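Local coordinates for protein nitroalkane oxidase (Podospora anserina, PDB 3MKH) that oxidises nitroalkanes to aldehydes or ketones with FAD, consuming oxygen and releasing nitrite and hydrogen peroxide, at residues P149-T154 against C186-D191; W162-E167 against M207-T212; M280-M285 against I322-A327. All blocks are in the same frame, centred on the assembly; numbering follows the deposited sequence.

Overall arrangement
After the N-terminal helices the chain enters the beta region, where contacts 1 and 2 lie; the C-terminal helices with contact 3 follow. Contact 1 joins the end of the loop before strand 154-158 to strand 184-191, closing a loop that holds the hairpin partner 161-168. Contact 2 starts on that partner and ends on strand 206-212. The two loops therefore cross, since their segments alternate along the chain. The contacts also touch: Gln152 and Thr154 of contact 1 are hydrogen-bonded to the backbone of 162-167. Contact 3 follows in series, across the chain's centre. It closes a mostly helical connection from helix 262-298 to helix 311-340. Its centre lies about 35 Å from that of contact 1.

Contact 1 of 3, residues P149-T154 against C186-D191; sequences PGFQTT and CVVCRD. With SO4 (sulfate ion), chain G.
Arg190 lies alongside Thr154, and the two side chains point the same way. The methyl CG2 of Thr154 sits over the centre of one guanidinium face, 3.5 Å above its plane. Arg190 CG lies between the backbone N and the carbonyl carbon (chi1 76°), and the chain then runs extended to NE. NE donates a hydrogen bond to Phe151 O at 2.7 Å, with an angle of 147° at the hydrogen. The donor lies in the plane of that carbonyl, while the oxygen is tilted out of the guanidinium plane. At the guanidinium edge, NH1 bonds to O3 of a sulfate ion at 3.0 Å, and NH2 adds a weak bond to the same oxygen. The sulfate probably comes from the crystallisation liquor. An alanine in place of Arg190 would probably leave Phe151 O without its side-chain donor, the Thr154 methyl without its flat partner and the sulfate without the two N-H donors of Arg190.

The backbone also joins here. Arg190 N donates to Thr153 O at 3.0 Å, and Thr154 CA makes a C-H...O contact with Arg190 O. Two residues back along the strand, Val188 meets Phe151 at an oblique angle, with ring atom CZ 3.7 Å from methyl CG1. Val188 O lies over one face of the same ring. Thr153 turns its methyl CG2 to Cys189 CB, 3.8 Å away, while its hydroxyl is hydrogen-bonded to Glu136. Phe151 and Val188 also pack near the FAD-binding residues Val140 and Phe134, respectively. The Thr154-Arg190 pair is a parallel beta bridge where strand 154-158 joins strand 184-191, in the beta domain characteristic of the acyl-CoA dehydrogenase fold.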
# COMPACT_ATOMS: atom_id res chain seq x y z
N PRO A 149 -9.63 -5.08 -34.05
CA PRO A 149 -9.16 -5.90 -35.17
C PRO A 149 -9.29 -7.41 -34.92
O PRO A 149 -9.42 -8.16 -35.89
CB PRO A 149 -7.67 -5.53 -35.29
CG PRO A 149 -7.56 -4.20 -34.66
CD PRO A 149 -8.57 -4.18 -33.55
N GLY A 150 -9.24 -7.85 -33.67
CA GLY A 150 -9.25 -9.28 -33.38
C GLY A 150 -7.85 -9.85 -33.52
O GLY A 150 -6.91 -9.12 -33.83
N PHE A 151 -7.70 -11.15 -33.29
CA PHE A 151 -6.41 -11.84 -33.47
C PHE A 151 -5.79 -11.52 -34.83
O PHE A 151 -6.48 -11.49 -35.83
CB PHE A 151 -6.59 -13.36 -33.37
CG PHE A 151 -6.73 -13.87 -31.97
CD1 PHE A 151 -5.65 -13.83 -31.09
CD2 PHE A 151 -7.93 -14.43 -31.54
CE1 PHE A 151 -5.79 -14.31 -29.79
CE2 PHE A 151 -8.07 -14.92 -30.28
CZ PHE A 151 -7.00 -14.86 -29.39
N GLN A 152 -4.48 -11.31 -34.86
CA GLN A 152 -3.80 -11.10 -36.12
C GLN A 152 -3.60 -12.44 -36.81
O GLN A 152 -3.49 -12.50 -38.03
CB GLN A 152 -2.46 -10.40 -35.91
CG GLN A 152 -1.72 -10.02 -37.21
CD GLN A 152 -0.77 -11.12 -37.74
OE1 GLN A 152 -0.27 -11.95 -36.98
NE2 GLN A 152 -0.52 -11.11 -39.05
N THR A 153 -3.54 -13.51 -36.03
CA THR A 153 -3.34 -14.83 -36.60
C THR A 153 -4.68 -15.38 -37.09
O THR A 153 -5.66 -15.44 -36.34
CB THR A 153 -2.68 -15.81 -35.59
OG1 THR A 153 -1.39 -15.32 -35.21
CG2 THR A 153 -2.52 -17.20 -36.20
N THR A 154 -4.72 -15.78 -38.35
CA THR A 154 -5.97 -16.21 -38.97
C THR A 154 -5.85 -17.60 -39.53
O THR A 154 -4.74 -18.09 -39.78
CB THR A 154 -6.37 -15.29 -40.14
OG1 THR A 154 -5.33 -15.30 -41.12
CG2 THR A 154 -6.59 -13.87 -39.67
N CYS A 186 -0.73 -25.63 -29.78
CA CYS A 186 -2.15 -25.31 -29.86
C CYS A 186 -2.29 -23.84 -30.28
O CYS A 186 -2.09 -22.94 -29.46
CB CYS A 186 -2.84 -25.53 -28.52
SG CYS A 186 -2.97 -27.29 -28.07
N VAL A 187 -2.63 -23.61 -31.54
CA VAL A 187 -2.60 -22.25 -32.08
C VAL A 187 -3.99 -21.64 -32.00
O VAL A 187 -4.95 -22.14 -32.62
CB VAL A 187 -2.06 -22.19 -33.51
CG1 VAL A 187 -2.02 -20.73 -34.02
CG2 VAL A 187 -0.68 -22.81 -33.55
N VAL A 188 -4.09 -20.59 -31.21
CA VAL A 188 -5.33 -19.87 -31.08
C VAL A 188 -5.39 -18.82 -32.18
O VAL A 188 -4.48 -17.99 -32.32
CB VAL A 188 -5.45 -19.21 -29.71
CG1 VAL A 188 -6.83 -18.55 -29.54
CG2 VAL A 188 -5.23 -20.26 -28.63
N CYS A 189 -6.45 -18.88 -32.97
CA CYS A 189 -6.54 -18.00 -34.11
C CYS A 189 -8.00 -17.67 -34.43
O CYS A 189 -8.93 -18.22 -33.81
CB CYS A 189 -5.87 -18.65 -35.31
SG CYS A 189 -6.42 -20.34 -35.63
N ARG A 190 -8.20 -16.77 -35.38
CA ARG A 190 -9.56 -16.49 -35.83
C ARG A 190 -9.85 -16.98 -37.26
O ARG A 190 -9.03 -16.81 -38.18
CB ARG A 190 -9.92 -15.02 -35.64
CG ARG A 190 -9.33 -14.09 -36.63
CD ARG A 190 -9.81 -12.67 -36.44
NE ARG A 190 -8.86 -11.77 -37.06
CZ ARG A 190 -8.89 -11.45 -38.35
NH1 ARG A 190 -9.83 -11.95 -39.13
NH2 ARG A 190 -7.97 -10.63 -38.85
N ASP A 191 -11.01 -17.60 -37.42
CA ASP A 191 -11.46 -18.11 -38.70
C ASP A 191 -11.74 -16.91 -39.61
O ASP A 191 -12.52 -16.03 -39.27
CB ASP A 191 -12.73 -18.93 -38.50
CG ASP A 191 -13.32 -19.45 -39.81
OD1 ASP A 191 -12.62 -19.43 -40.84
OD2 ASP A 191 -14.50 -19.88 -39.79
S SO4 G . -8.72 -10.70 -42.80
O1 SO4 G . -8.09 -9.46 -43.25
O2 SO4 G . -7.68 -11.60 -42.28
O3 SO4 G . -9.67 -10.39 -41.73
O4 SO4 G . -9.39 -11.35 -43.93

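Contact 2 of 3, residues W162-E167 against M207-T212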
# COMPACT_ATOMS: atom_id res chain seq x y z
N TRP A 162 -6.99 -26.54 -43.57
CA TRP A 162 -6.98 -25.22 -42.96
C TRP A 162 -5.63 -24.57 -43.21
O TRP A 162 -4.59 -25.22 -43.12
CB TRP A 162 -7.28 -25.31 -41.46
CG TRP A 162 -8.74 -25.52 -41.18
CD1 TRP A 162 -9.39 -26.73 -41.07
CD2 TRP A 162 -9.73 -24.51 -41.01
NE1 TRP A 162 -10.72 -26.52 -40.84
CE2 TRP A 162 -10.96 -25.17 -40.79
CE3 TRP A 162 -9.71 -23.11 -41.03
CZ2 TRP A 162 -12.16 -24.48 -40.59
CZ3 TRP A 162 -10.90 -22.42 -40.81
CH2 TRP A 162 -12.10 -23.11 -40.60
N VAL A 163 -5.65 -23.28 -43.52
CA VAL A 163 -4.41 -22.58 -43.82
C VAL A 163 -4.19 -21.48 -42.80
O VAL A 163 -5.04 -20.61 -42.62
CB VAL A 163 -4.42 -22.01 -45.25
CG1 VAL A 163 -3.11 -21.30 -45.55
CG2 VAL A 163 -4.66 -23.14 -46.25
N ILE A 164 -3.05 -21.53 -42.12
CA ILE A 164 -2.79 -20.63 -41.00
C ILE A 164 -1.72 -19.60 -41.35
O ILE A 164 -0.68 -19.94 -41.91
CB ILE A 164 -2.35 -21.44 -39.76
CG1 ILE A 164 -3.48 -22.36 -39.30
CG2 ILE A 164 -1.96 -20.51 -38.62
CD1 ILE A 164 -3.02 -23.52 -38.47
N ASN A 165 -2.00 -18.35 -41.00
CA ASN A 165 -1.05 -17.25 -41.17
C ASN A 165 -1.09 -16.32 -39.96
O ASN A 165 -2.17 -15.93 -39.49
CB ASN A 165 -1.37 -16.44 -42.43
CG ASN A 165 -1.00 -17.16 -43.70
OD1 ASN A 165 0.17 -17.31 -44.03
ND2 ASN A 165 -2.01 -17.62 -44.44
N GLY A 166 0.08 -15.94 -39.47
CA GLY A 166 0.12 -14.94 -38.43
C GLY A 166 1.41 -14.95 -37.64
O GLY A 166 2.21 -15.89 -37.73
N GLU A 167 1.61 -13.89 -36.87
CA GLU A 167 2.74 -13.78 -35.97
C GLU A 167 2.31 -13.95 -34.53
O GLU A 167 1.26 -13.47 -34.12
CB GLU A 167 3.43 -12.42 -36.16
CG GLU A 167 4.00 -12.28 -37.54
CD GLU A 167 4.74 -10.97 -37.77
OE1 GLU A 167 4.83 -10.14 -36.83
OE2 GLU A 167 5.23 -10.80 -38.90
N MET A 207 -10.90 -20.10 -32.94
CA MET A 207 -10.61 -21.52 -33.04
C MET A 207 -9.32 -21.87 -32.32
O MET A 207 -8.51 -20.99 -32.04
CB MET A 207 -10.41 -21.93 -34.50
CG MET A 207 -11.47 -21.51 -35.49
SD MET A 207 -10.96 -21.91 -37.18
CE MET A 207 -10.94 -23.69 -37.13
N ILE A 208 -9.12 -23.15 -32.05
CA ILE A 208 -7.79 -23.66 -31.72
C ILE A 208 -7.44 -24.76 -32.73
O ILE A 208 -8.22 -25.71 -32.93
CB ILE A 208 -7.71 -24.20 -30.29
CG1 ILE A 208 -8.12 -23.12 -29.28
CG2 ILE A 208 -6.29 -24.74 -30.00
CD1 ILE A 208 -8.08 -23.59 -27.83
N ILE A 209 -6.30 -24.61 -33.38
CA ILE A 209 -5.86 -25.60 -34.36
C ILE A 209 -4.49 -26.11 -33.97
O ILE A 209 -3.60 -25.31 -33.67
CB ILE A 209 -5.78 -25.00 -35.79
CG1 ILE A 209 -7.11 -24.32 -36.13
CG2 ILE A 209 -5.43 -26.05 -36.82
CD1 ILE A 209 -7.19 -23.83 -37.56
N LEU A 210 -4.32 -27.43 -33.97
CA LEU A 210 -3.04 -28.04 -33.69
C LEU A 210 -2.08 -27.84 -34.86
O LEU A 210 -2.48 -27.86 -36.02
CB LEU A 210 -3.19 -29.54 -33.39
CG LEU A 210 -4.13 -29.89 -32.23
CD1 LEU A 210 -4.16 -31.41 -31.96
CD2 LEU A 210 -3.75 -29.08 -30.97
N VAL A 211 -0.81 -27.62 -34.52
CA VAL A 211 0.27 -27.59 -35.50
C VAL A 211 1.45 -28.37 -34.93
O VAL A 211 2.02 -28.01 -33.89
CB VAL A 211 0.73 -26.14 -35.81
CG1 VAL A 211 1.94 -26.16 -36.76
CG2 VAL A 211 -0.41 -25.34 -36.42
N THR A 212 1.83 -29.44 -35.63
CA THR A 212 2.93 -30.29 -35.17
C THR A 212 4.19 -29.96 -35.95
O THR A 212 4.13 -29.34 -37.01
CB THR A 212 2.62 -31.80 -35.36
OG1 THR A 212 2.57 -32.11 -36.76
CG2 THR A 212 1.29 -32.16 -34.71
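Met207 lays its sulfur and methyl over one face of the Trp162 indole, the two side chains meeting tip to tip. CE stands 3.7 Å from the centroid of the six-membered ring, only 10° off the ring normal, so this is a CH-pi contact. SD is nearer the rim, 3.7 Å from Trp162 CZ3, and makes a Met-aromatic contact. The bend at the thioether (chi3 66°) brings CE over the ring. Next to this pair, Ile209 CD1 approaches Trp162 CB at 4.2 Å. Ile164 then carries the contact on. Its CD1 meets Ile209 CG2 tip to tip at 3.9 Å. Ile164 and Val211 slide past each other in opposite directions, with CD1 of Ile164 3.8 Å from CG2 of Val211. The strand segments cross at 90°, with axes 9.8 Å apart, and meet through side chains; both strands belong to one mixed sheet. Val255 of strand 255-257 touches both Trp162 and Met207. The chemistry is apolar throughout. Dispersion, CH-pi and sulfur-aromatic attraction probably hold this largely buried contact, and the fit of the side chains, not polar pairing, is likely to set how they meet.

Contact 3 of 3, residues M280-M285 against I322-A327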
# COMPACT_ATOMS: atom_id res chain seq x y z
N MET A 280 3.23 -20.46 -8.05
CA MET A 280 4.56 -19.89 -8.40
C MET A 280 4.87 -18.72 -7.49
O MET A 280 6.02 -18.53 -7.04
CB MET A 280 4.59 -19.40 -9.85
CG MET A 280 4.30 -20.47 -10.88
SD MET A 280 4.28 -19.75 -12.54
CE MET A 280 4.15 -21.25 -13.50
N GLY A 281 3.86 -17.90 -7.25
CA GLY A 281 3.97 -16.79 -6.32
C GLY A 281 4.40 -17.25 -4.93
O GLY A 281 5.33 -16.69 -4.33
N VAL A 282 3.71 -18.27 -4.41
CA VAL A 282 4.04 -18.82 -3.10
C VAL A 282 5.48 -19.31 -3.05
O VAL A 282 6.19 -19.08 -2.06
CB VAL A 282 3.10 -20.00 -2.70
CG1 VAL A 282 3.49 -20.57 -1.34
CG2 VAL A 282 1.63 -19.55 -2.71
N GLY A 283 5.91 -19.98 -4.11
CA GLY A 283 7.27 -20.51 -4.17
C GLY A 283 8.33 -19.43 -4.11
O GLY A 283 9.34 -19.57 -3.41
N LEU A 284 8.14 -18.35 -4.86
CA LEU A 284 9.11 -17.26 -4.82
C LEU A 284 9.10 -16.58 -3.45
O LEU A 284 10.14 -16.16 -2.96
CB LEU A 284 8.82 -16.21 -5.89
CG LEU A 284 8.95 -16.64 -7.35
CD1 LEU A 284 8.59 -15.46 -8.26
CD2 LEU A 284 10.36 -17.17 -7.64
N MET A 285 7.92 -16.45 -2.85
CA MET A 285 7.80 -15.80 -1.54
C MET A 285 8.53 -16.62 -0.49
O MET A 285 9.29 -16.09 0.31
CB MET A 285 6.33 -15.59 -1.16
CG MET A 285 5.64 -14.60 -2.10
SD MET A 285 3.85 -14.47 -1.87
CE MET A 285 3.79 -13.58 -0.31
N ILE A 322 3.60 -13.59 6.73
CA ILE A 322 2.15 -13.52 6.79
C ILE A 322 1.53 -13.58 5.40
O ILE A 322 0.60 -14.35 5.14
CB ILE A 322 1.69 -12.26 7.53
CG1 ILE A 322 1.99 -12.40 9.03
CG2 ILE A 322 0.21 -12.01 7.27
CD1 ILE A 322 2.22 -11.09 9.77
N GLN A 323 2.05 -12.76 4.49
CA GLN A 323 1.52 -12.72 3.13
C GLN A 323 1.65 -14.06 2.43
O GLN A 323 0.76 -14.47 1.66
CB GLN A 323 2.22 -11.61 2.33
CG GLN A 323 1.90 -10.19 2.83
CD GLN A 323 0.46 -9.80 2.58
OE1 GLN A 323 -0.08 -10.05 1.50
NE2 GLN A 323 -0.17 -9.17 3.57
N THR A 324 2.76 -14.76 2.70
CA THR A 324 3.03 -16.06 2.10
C THR A 324 2.02 -17.11 2.58
O THR A 324 1.53 -17.92 1.80
CB THR A 324 4.47 -16.56 2.38
OG1 THR A 324 5.40 -15.56 1.99
CG2 THR A 324 4.79 -17.83 1.58
N GLU A 325 1.71 -17.08 3.87
CA GLU A 325 0.72 -18.01 4.42
C GLU A 325 -0.67 -17.74 3.83
O GLU A 325 -1.37 -18.67 3.43
CB GLU A 325 0.72 -17.98 5.95
CG GLU A 325 2.08 -18.41 6.58
CD GLU A 325 2.44 -19.86 6.27
OE1 GLU A 325 1.64 -20.55 5.62
OE2 GLU A 325 3.51 -20.32 6.71
N ALA A 326 -1.06 -16.47 3.73
CA ALA A 326 -2.32 -16.13 3.05
C ALA A 326 -2.33 -16.60 1.60
O ALA A 326 -3.33 -17.13 1.12
CB ALA A 326 -2.56 -14.63 3.10
N ALA A 327 -1.23 -16.35 0.89
CA ALA A 327 -1.11 -16.74 -0.52
C ALA A 327 -1.30 -18.25 -0.73
O ALA A 327 -2.04 -18.67 -1.64
CB ALA A 327 0.27 -16.28 -1.10
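Met285 sets its methyl CE over a face of the flat peptide group that links Gln323 to Thr324. CE lies 3.5 Å from Gln323 C and 3.4 Å from Thr324 N. A second flat group, the carbonyl of Ala327, has Val282 CG2 over one of its faces, 3.8 Å from Ala327 C. The contact has no aromatic ring, so these backbone planes are the flat surfaces that the side chains of helix 262-298 rest on.

The bend at the end of Met285 (chi3 73°) turns CE toward the other helix. The same methyl also touches Gln323 CB at 3.6 Å. Met285 and Thr324 slide past each other in opposite directions, and Met285 CB comes 3.3 Å from Thr324 OG1. That hydroxyl is hydrogen-bonded to Val320 O, one turn back in its own helix, so its polar need is met there and its flank can lie against the apolar Met285. Ala327 CB touches two neighbours, Val282 CG2 at 3.9 Å and Met285 SD at 4.1 Å. Val282 CG1 approaches Thr324 CG2 more loosely.

The two helix segments run nearly antiparallel, at 155°, with axes 9.4 Å apart. They belong to the C-terminal helical domain of the acyl-CoA dehydrogenase family. Helix 345-374 packs against Met285, Gln323 and Ala327, while helix 75-88 reaches Val282. On the side of helix 311-340, Phe358 and Trp422 of a neighbouring subunit pack on Gln323 and Thr324, respectively, so this helix pair lies beside a subunit interface of the tetramer.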